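Local coordinates for putative Lipoprotein (Shewanella oneidensis, PDB 3U24) that is of unknown function but binds zinc and calcium ions and belongs to the DUF885 family of the peptidase MA clan, consistent with a metallopeptidase-like lipoprotein, at residues A[118-131]-A[171-185]. Numbering follows the deposited sequence.
Sequences PSSYNVAGGFAQII and TELAVLQNQGAFSVF. With EDO (1,2-ethanediol), chain P; EDO (1,2-ethanediol), chain S.
Phe185 drives the edge of its ring into the face of Phe127, a T-shaped pair in which CZ of Phe185 stands 3.4 Å above the centre of the Phe127 ring and the planes meet at 66°. Val184 extends this tightly packed end: its CG1, anti to the backbone N (chi1 175°), lies 3.6 Å from Ile131 CD1 and also reaches Phe127 CB, while CG2 faces Ala128 CB. Val145 of helix 138-148 and Ile152 of helix 152-162 pack against Phe127 as well. Further along, the methyl groups of Ala124 and Ala181 meet, and then the amides of Asn122 and Asn178 stack, their planes 27° apart. Asn178 ND2 spends both hydrogens on carbonyls, Tyr121 O at 3.2 Å across the contact and Ala174 O in its own helix, while its OD1 bonds Tyr156 OH. Asn122 OD1 caps helix 124-131 through Ala124 N (2.9 Å), and its ND2 bonds weakly to Gln177 O. The looser side is watery: one water links Ser119 O, Asn122 ND2 and Gln177 OE1. Asn122 is thus held mainly through OD1, whereas the buried Asn178 amide, bonded at both ends, joins the turn to helix 168-179 with its polar atoms satisfied beside apolar packing.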
ATOM      1  N   PRO A 118      20.019   5.004   1.407  1.00 20.49           N
ATOM      2  CA  PRO A 118      20.616   4.345   2.555  1.00 20.72           C
ATOM      3  C   PRO A 118      19.575   3.809   3.503  1.00 20.48           C
ATOM      4  O   PRO A 118      19.917   2.981   4.345  1.00 21.47           O
ATOM      5  CB  PRO A 118      21.452   5.458   3.236  1.00 21.11           C
ATOM      6  CG  PRO A 118      21.754   6.425   2.130  1.00 21.22           C
ATOM      7  CD  PRO A 118      20.512   6.375   1.252  1.00 21.32           C
ATOM      8  N   SER A 119      18.325   4.232   3.377  1.00 19.82           N
ATOM      9  CA  SER A 119      17.326   3.705   4.278  1.00 20.72           C
ATOM     10  C   SER A 119      17.016   2.233   3.996  1.00 21.35           C
ATOM     11  O   SER A 119      16.434   1.559   4.841  1.00 21.84           O
ATOM     12  CB  SER A 119      16.046   4.537   4.288  1.00 20.72           C
ATOM     13  OG  SER A 119      15.239   4.232   3.168  1.00 21.20           O
ATOM     14  N   SER A 120      17.397   1.719   2.829  1.00 21.74           N
ATOM     15  CA  SER A 120      17.192   0.294   2.559  1.00 22.19           C
ATOM     16  C   SER A 120      18.149  -0.645   3.393  1.00 22.67           C
ATOM     17  O   SER A 120      17.947  -1.863   3.435  1.00 23.41           O
ATOM     18  CB  SER A 120      17.263   0.036   1.045  1.00 22.94           C
ATOM     19  OG  SER A 120      18.474   0.480   0.480  1.00 22.28           O
ATOM     20  N   TYR A 121      19.118  -0.065   4.115  1.00 21.90           N
ATOM     21  CA  TYR A 121      19.988  -0.813   4.990  1.00 21.68           C
ATOM     22  C   TYR A 121      19.628  -0.591   6.454  1.00 21.37           C
ATOM     23  O   TYR A 121      19.955   0.435   7.073  1.00 22.36           O
ATOM     24  CB  TYR A 121      21.431  -0.431   4.730  1.00 22.35           C
ATOM     25  CG  TYR A 121      21.819  -0.619   3.289  1.00 22.75           C
ATOM     26  CD1 TYR A 121      22.222  -1.850   2.834  1.00 23.83           C
ATOM     27  CD2 TYR A 121      21.739   0.414   2.377  1.00 22.61           C
ATOM     28  CE1 TYR A 121      22.564  -2.050   1.526  1.00 24.46           C
ATOM     29  CE2 TYR A 121      22.096   0.232   1.064  1.00 23.43           C
ATOM     30  CZ  TYR A 121      22.530  -1.003   0.647  1.00 24.12           C
ATOM     31  OH  TYR A 121      22.900  -1.255  -0.655  1.00 25.78           O
ATOM     32  N   ASN A 122      18.947  -1.572   7.017  1.00 20.82           N
ATOM     33  CA  ASN A 122      18.482  -1.508   8.419  1.00 21.00           C
ATOM     34  C   ASN A 122      18.108  -2.917   8.878  1.00 19.84           C
ATOM     35  O   ASN A 122      17.237  -3.553   8.285  1.00 19.46           O
ATOM     36  CB  ASN A 122      17.260  -0.573   8.535  1.00 21.10           C
ATOM     37  CG  ASN A 122      16.848  -0.282   9.992  1.00 22.03           C
ATOM     38  OD1 ASN A 122      17.216  -1.004  10.952  1.00 21.96           O
ATOM     39  ND2 ASN A 122      16.064   0.804  10.163  1.00 22.10           N
ATOM     40  N   VAL A 123      18.776  -3.416   9.906  1.00 19.60           N
ATOM     41  CA  VAL A 123      18.469  -4.804  10.364  1.00 19.92           C
ATOM     42  C   VAL A 123      17.210  -4.907  11.260  1.00 20.10           C
ATOM     43  O   VAL A 123      16.716  -6.004  11.513  1.00 20.98           O
ATOM     44  CB  VAL A 123      19.691  -5.438  11.070  1.00 19.57           C
ATOM     45  CG1 VAL A 123      20.901  -5.380  10.145  1.00 19.21           C
ATOM     46  CG2 VAL A 123      19.981  -4.719  12.393  1.00 19.74           C
ATOM     47  N   ALA A 124      16.678  -3.781  11.701  1.00 20.23           N
ATOM     48  CA  ALA A 124      15.685  -3.767  12.793  1.00 20.96           C
ATOM     49  C   ALA A 124      14.435  -4.581  12.428  1.00 20.98           C
ATOM     50  O   ALA A 124      13.965  -5.425  13.228  1.00 21.68           O
ATOM     51  CB  ALA A 124      15.317  -2.316  13.177  1.00 20.30           C
ATOM     52  N   GLY A 125      13.951  -4.360  11.204  1.00 20.64           N
ATOM     53  CA  GLY A 125      12.755  -4.977  10.664  1.00 20.20           C
ATOM     54  C   GLY A 125      12.715  -6.499  10.775  1.00 20.64           C
ATOM     55  O   GLY A 125      11.733  -7.085  11.252  1.00 21.09           O
ATOM     56  N   GLY A 126      13.771  -7.145  10.342  1.00 20.02           N
ATOM     57  CA  GLY A 126      13.821  -8.607  10.394  1.00 20.38           C
ATOM     58  C   GLY A 126      13.814  -9.132  11.835  1.00 20.31           C
ATOM     59  O   GLY A 126      13.157 -10.136  12.157  1.00 19.33           O
ATOM     60  N   PHE A 127      14.533  -8.422  12.705  1.00 20.12           N
ATOM     61  CA  PHE A 127      14.582  -8.787  14.103  1.00 20.19           C
ATOM     62  C   PHE A 127      13.227  -8.588  14.762  1.00 20.81           C
ATOM     63  O   PHE A 127      12.809  -9.448  15.511  1.00 20.93           O
ATOM     64  CB  PHE A 127      15.695  -8.029  14.845  1.00 19.90           C
ATOM     65  CG  PHE A 127      17.062  -8.619  14.618  1.00 19.84           C
ATOM     66  CD1 PHE A 127      17.517  -9.643  15.419  1.00 19.75           C
ATOM     67  CD2 PHE A 127      17.879  -8.154  13.604  1.00 19.32           C
ATOM     68  CE1 PHE A 127      18.770 -10.189  15.224  1.00 20.24           C
ATOM     69  CE2 PHE A 127      19.142  -8.685  13.408  1.00 19.59           C
ATOM     70  CZ  PHE A 127      19.586  -9.708  14.208  1.00 20.02           C
ATOM     71  N   ALA A 128      12.534  -7.484  14.470  1.00 21.28           N
ATOM     72  CA  ALA A 128      11.207  -7.226  15.071  1.00 21.76           C
ATOM     73  C   ALA A 128      10.213  -8.309  14.660  1.00 22.95           C
ATOM     74  O   ALA A 128       9.443  -8.766  15.493  1.00 23.71           O
ATOM     75  CB  ALA A 128      10.691  -5.818  14.711  1.00 20.66           C
ATOM     76  N   GLN A 129      10.251  -8.751  13.401  1.00 24.27           N
ATOM     77  CA  GLN A 129       9.360  -9.825  12.959  1.00 26.68           C
ATOM     78  C   GLN A 129       9.596 -11.111  13.721  1.00 25.72           C
ATOM     79  O   GLN A 129       8.662 -11.873  13.898  1.00 28.02           O
ATOM     80  CB  GLN A 129       9.531 -10.222  11.495  1.00 28.76           C
ATOM     81  CG  GLN A 129       9.185  -9.169  10.479  1.00 33.00           C
ATOM     82  CD  GLN A 129       7.698  -8.862  10.367  1.00 36.12           C
ATOM     83  OE1 GLN A 129       6.864  -9.741  10.107  1.00 40.72           O
ATOM     84  NE2 GLN A 129       7.374  -7.587  10.501  1.00 36.82           N
ATOM     85  N   ILE A 130      10.836 -11.423  14.069  1.00 24.06           N
ATOM     86  CA  ILE A 130      11.100 -12.652  14.820  1.00 23.22           C
ATOM     87  C   ILE A 130      10.611 -12.464  16.265  1.00 23.40           C
ATOM     88  O   ILE A 130       9.844 -13.261  16.764  1.00 22.08           O
ATOM     89  CB  ILE A 130      12.582 -13.028  14.785  1.00 23.01           C
ATOM     90  CG1 ILE A 130      12.992 -13.462  13.358  1.00 23.33           C
ATOM     91  CG2 ILE A 130      12.863 -14.150  15.758  1.00 23.81           C
ATOM     92  CD1 ILE A 130      14.468 -13.266  12.984  1.00 22.49           C
ATOM     93  N   ILE A 131      11.012 -11.363  16.894  1.00 23.79           N
ATOM     94  CA  ILE A 131      10.836 -11.161  18.324  1.00 24.88           C
ATOM     95  C   ILE A 131       9.369 -10.950  18.707  1.00 25.90           C
ATOM     96  O   ILE A 131       8.886 -11.488  19.707  1.00 27.50           O
ATOM     97  CB  ILE A 131      11.671  -9.934  18.797  1.00 25.48           C
ATOM     98  CG1 ILE A 131      13.184 -10.226  18.651  1.00 25.23           C
ATOM     99  CG2 ILE A 131      11.345  -9.555  20.260  1.00 25.88           C
ATOM    100  CD1 ILE A 131      14.078  -8.980  18.700  1.00 25.19           C
ATOM    101  N   THR A 171      18.908   9.484   3.168  1.00 21.10           N
ATOM    102  CA  THR A 171      19.959   9.361   4.169  1.00 21.62           C
ATOM    103  C   THR A 171      19.427   9.812   5.539  1.00 22.68           C
ATOM    104  O   THR A 171      19.755   9.199   6.568  1.00 21.70           O
ATOM    105  CB  THR A 171      21.242  10.122   3.788  1.00 21.74           C
ATOM    106  OG1 THR A 171      21.634   9.809   2.432  1.00 20.81           O
ATOM    107  CG2 THR A 171      22.385   9.777   4.739  1.00 21.70           C
ATOM    108  N   GLU A 172      18.548  10.818   5.530  1.00 23.42           N
ATOM    109  CA  GLU A 172      17.987  11.349   6.751  1.00 24.45           C
ATOM    110  C   GLU A 172      17.045  10.308   7.294  1.00 22.66           C
ATOM    111  O   GLU A 172      16.974  10.071   8.482  1.00 21.69           O
ATOM    112  CB  GLU A 172      17.191  12.653   6.490  1.00 26.84           C
ATOM    113  CG  GLU A 172      18.039  13.902   6.249  1.00 29.05           C
ATOM    114  CD  GLU A 172      17.259  15.160   5.771  1.00 31.50           C
ATOM    115  OE1 GLU A 172      16.229  15.095   5.010  1.00 32.08           O
ATOM    116  OE2 GLU A 172      17.741  16.265   6.119  1.00 35.91           O
ATOM    117  N   LEU A 173      16.297   9.703   6.408  1.00 21.53           N
ATOM    118  CA  LEU A 173      15.398   8.642   6.837  1.00 21.94           C
ATOM    119  C   LEU A 173      16.208   7.462   7.469  1.00 21.75           C
ATOM    120  O   LEU A 173      15.854   6.953   8.533  1.00 21.53           O
ATOM    121  CB  LEU A 173      14.508   8.200   5.695  1.00 21.03           C
ATOM    122  CG  LEU A 173      13.445   7.150   6.036  1.00 21.99           C
ATOM    123  CD1 LEU A 173      12.427   7.613   7.115  1.00 20.75           C
ATOM    124  CD2 LEU A 173      12.762   6.663   4.750  1.00 20.38           C
ATOM    125  N   ALA A 174      17.303   7.097   6.829  1.00 21.06           N
ATOM    126  CA  ALA A 174      18.189   6.049   7.352  1.00 22.04           C
ATOM    127  C   ALA A 174      18.606   6.328   8.800  1.00 22.18           C
ATOM    128  O   ALA A 174      18.627   5.418   9.628  1.00 21.14           O
ATOM    129  CB  ALA A 174      19.423   5.890   6.466  1.00 20.41           C
ATOM    130  N   VAL A 175      18.946   7.581   9.088  1.00 23.41           N
ATOM    131  CA  VAL A 175      19.428   7.942  10.437  1.00 24.47           C
ATOM    132  C   VAL A 175      18.313   7.665  11.477  1.00 25.89           C
ATOM    133  O   VAL A 175      18.508   6.970  12.479  1.00 26.33           O
ATOM    134  CB  VAL A 175      19.832   9.415  10.547  1.00 24.21           C
ATOM    135  CG1 VAL A 175      20.090   9.783  12.030  1.00 24.05           C
ATOM    136  CG2 VAL A 175      21.018   9.729   9.649  1.00 23.59           C
ATOM    137  N   LEU A 176      17.146   8.183  11.168  1.00 26.40           N
ATOM    138  CA  LEU A 176      15.981   8.060  11.984  1.00 28.97           C
ATOM    139  C   LEU A 176      15.514   6.607  12.158  1.00 27.67           C
ATOM    140  O   LEU A 176      15.275   6.166  13.281  1.00 27.72           O
ATOM    141  CB  LEU A 176      14.934   8.908  11.313  1.00 31.84           C
ATOM    142  CG  LEU A 176      13.561   9.017  11.891  1.00 37.08           C
ATOM    143  CD1 LEU A 176      12.865  10.153  11.091  1.00 37.11           C
ATOM    144  CD2 LEU A 176      12.882   7.651  11.725  1.00 37.68           C
ATOM    145  N   GLN A 177      15.433   5.843  11.071  1.00 25.52           N
ATOM    146  CA  GLN A 177      15.015   4.462  11.201  1.00 24.60           C
ATOM    147  C   GLN A 177      16.044   3.592  11.922  1.00 25.19           C
ATOM    148  O   GLN A 177      15.665   2.752  12.723  1.00 24.36           O
ATOM    149  CB  GLN A 177      14.642   3.896   9.851  1.00 23.96           C
ATOM    150  CG  GLN A 177      13.369   4.539   9.282  1.00 23.27           C
ATOM    151  CD  GLN A 177      12.999   4.008   7.927  1.00 22.72           C
ATOM    152  OE1 GLN A 177      13.848   3.553   7.169  1.00 23.07           O
ATOM    153  NE2 GLN A 177      11.730   4.048   7.613  1.00 23.14           N
ATOM    154  N   ASN A 178      17.342   3.814  11.684  1.00 25.67           N
ATOM    155  CA  ASN A 178      18.372   3.009  12.348  1.00 26.11           C
ATOM    156  C   ASN A 178      18.498   3.358  13.807  1.00 27.13           C
ATOM    157  O   ASN A 178      18.862   2.490  14.603  1.00 26.39           O
ATOM    158  CB  ASN A 178      19.737   3.080  11.662  1.00 25.66           C
ATOM    159  CG  ASN A 178      19.833   2.152  10.485  1.00 25.52           C
ATOM    160  OD1 ASN A 178      20.064   0.931  10.661  1.00 25.81           O
ATOM    161  ND2 ASN A 178      19.628   2.694   9.274  1.00 23.42           N
ATOM    162  N   GLN A 179      18.167   4.596  14.168  1.00 29.71           N
ATOM    163  CA  GLN A 179      18.037   4.976  15.605  1.00 32.77           C
ATOM    164  C   GLN A 179      16.934   4.169  16.259  1.00 30.87           C
ATOM    165  O   GLN A 179      17.057   3.792  17.388  1.00 31.86           O
ATOM    166  CB  GLN A 179      17.756   6.470  15.804  1.00 35.73           C
ATOM    167  CG  GLN A 179      19.006   7.311  15.670  1.00 40.23           C
ATOM    168  CD  GLN A 179      18.765   8.841  15.608  1.00 47.22           C
ATOM    169  OE1 GLN A 179      17.640   9.335  15.296  1.00 48.05           O
ATOM    170  NE2 GLN A 179      19.840   9.603  15.897  1.00 45.01           N
ATOM    171  N   GLY A 180      15.861   3.906  15.529  1.00 30.62           N
ATOM    172  CA  GLY A 180      14.762   3.075  16.019  1.00 29.68           C
ATOM    173  C   GLY A 180      15.164   1.628  16.227  1.00 30.05           C
ATOM    174  O   GLY A 180      14.463   0.890  16.915  1.00 30.33           O
ATOM    175  N   ALA A 181      16.304   1.201  15.674  1.00 29.89           N
ATOM    176  CA  ALA A 181      16.771  -0.173  15.926  1.00 29.49           C
ATOM    177  C   ALA A 181      16.878  -0.463  17.445  1.00 29.94           C
ATOM    178  O   ALA A 181      16.665  -1.609  17.860  1.00 28.74           O
ATOM    179  CB  ALA A 181      18.085  -0.477  15.222  1.00 28.20           C
ATOM    180  N   PHE A 182      17.160   0.561  18.259  1.00 29.66           N
ATOM    181  CA  PHE A 182      17.275   0.373  19.701  1.00 30.85           C
ATOM    182  C   PHE A 182      15.980   0.150  20.450  1.00 31.45           C
ATOM    183  O   PHE A 182      16.014  -0.219  21.600  1.00 34.29           O
ATOM    184  CB  PHE A 182      18.110   1.476  20.340  1.00 31.66           C
ATOM    185  CG  PHE A 182      19.548   1.385  19.946  1.00 32.49           C
ATOM    186  CD1 PHE A 182      20.321   0.325  20.392  1.00 33.23           C
ATOM    187  CD2 PHE A 182      20.090   2.273  19.027  1.00 33.07           C
ATOM    188  CE1 PHE A 182      21.650   0.198  19.991  1.00 35.15           C
ATOM    189  CE2 PHE A 182      21.404   2.168  18.641  1.00 34.37           C
ATOM    190  CZ  PHE A 182      22.190   1.118  19.099  1.00 34.57           C
ATOM    191  N   SER A 183      14.840   0.316  19.807  1.00 30.74           N
ATOM    192  CA  SER A 183      13.616  -0.124  20.442  1.00 31.49           C
ATOM    193  C   SER A 183      13.436  -1.668  20.272  1.00 29.62           C
ATOM    194  O   SER A 183      12.562  -2.262  20.878  1.00 28.21           O
ATOM    195  CB  SER A 183      12.447   0.652  19.887  1.00 31.67           C
ATOM    196  OG  SER A 183      12.193   0.176  18.608  1.00 34.24           O
ATOM    197  N   VAL A 184      14.277  -2.289  19.448  1.00 28.06           N
ATOM    198  CA  VAL A 184      14.319  -3.738  19.276  1.00 26.28           C
ATOM    199  C   VAL A 184      15.523  -4.266  20.060  1.00 26.83           C
ATOM    200  O   VAL A 184      15.380  -5.166  20.890  1.00 27.29           O
ATOM    201  CB  VAL A 184      14.434  -4.100  17.772  1.00 26.08           C
ATOM    202  CG1 VAL A 184      14.600  -5.606  17.567  1.00 25.46           C
ATOM    203  CG2 VAL A 184      13.227  -3.562  16.988  1.00 24.29           C
ATOM    204  N   PHE A 185      16.707  -3.685  19.829  1.00 26.20           N
ATOM    205  CA  PHE A 185      17.910  -4.041  20.576  1.00 27.05           C
ATOM    206  C   PHE A 185      17.933  -3.291  21.915  1.00 29.07           C
ATOM    207  O   PHE A 185      18.748  -2.393  22.124  1.00 27.97           O
ATOM    208  CB  PHE A 185      19.194  -3.832  19.748  1.00 26.63           C
ATOM    209  CG  PHE A 185      19.271  -4.737  18.550  1.00 26.56           C
ATOM    210  CD1 PHE A 185      19.695  -6.046  18.686  1.00 28.03           C
ATOM    211  CD2 PHE A 185      18.822  -4.327  17.306  1.00 26.55           C
ATOM    212  CE1 PHE A 185      19.721  -6.912  17.582  1.00 28.74           C
ATOM    213  CE2 PHE A 185      18.825  -5.187  16.212  1.00 26.50           C
ATOM    214  CZ  PHE A 185      19.268  -6.483  16.346  1.00 26.25           C
TER
HETATM  215  C1  EDO P 600      15.509  -6.697   7.133  1.00 37.05           C
HETATM  216  O1  EDO P 600      15.578  -5.885   8.317  1.00 32.15           O
HETATM  217  C2  EDO P 600      16.895  -7.133   6.617  1.00 36.58           C
HETATM  218  O2  EDO P 600      17.413  -8.142   7.484  1.00 32.92           O
HETATM  219  C1  EDO S 603      14.571  -3.146   4.557  1.00 52.05           C
HETATM  220  O1  EDO S 603      15.645  -3.648   5.378  1.00 53.52           O
HETATM  221  C2  EDO S 603      14.475  -1.612   4.631  1.00 47.10           C
HETATM  222  O2  EDO S 603      14.103  -1.121   5.928  1.00 40.58           O
HETATM  223  O   HOH W   1      16.121   2.403   7.376  1.00 29.06           O
HETATM  224  O   HOH W   2      12.846   2.899   4.093  1.00 41.62           O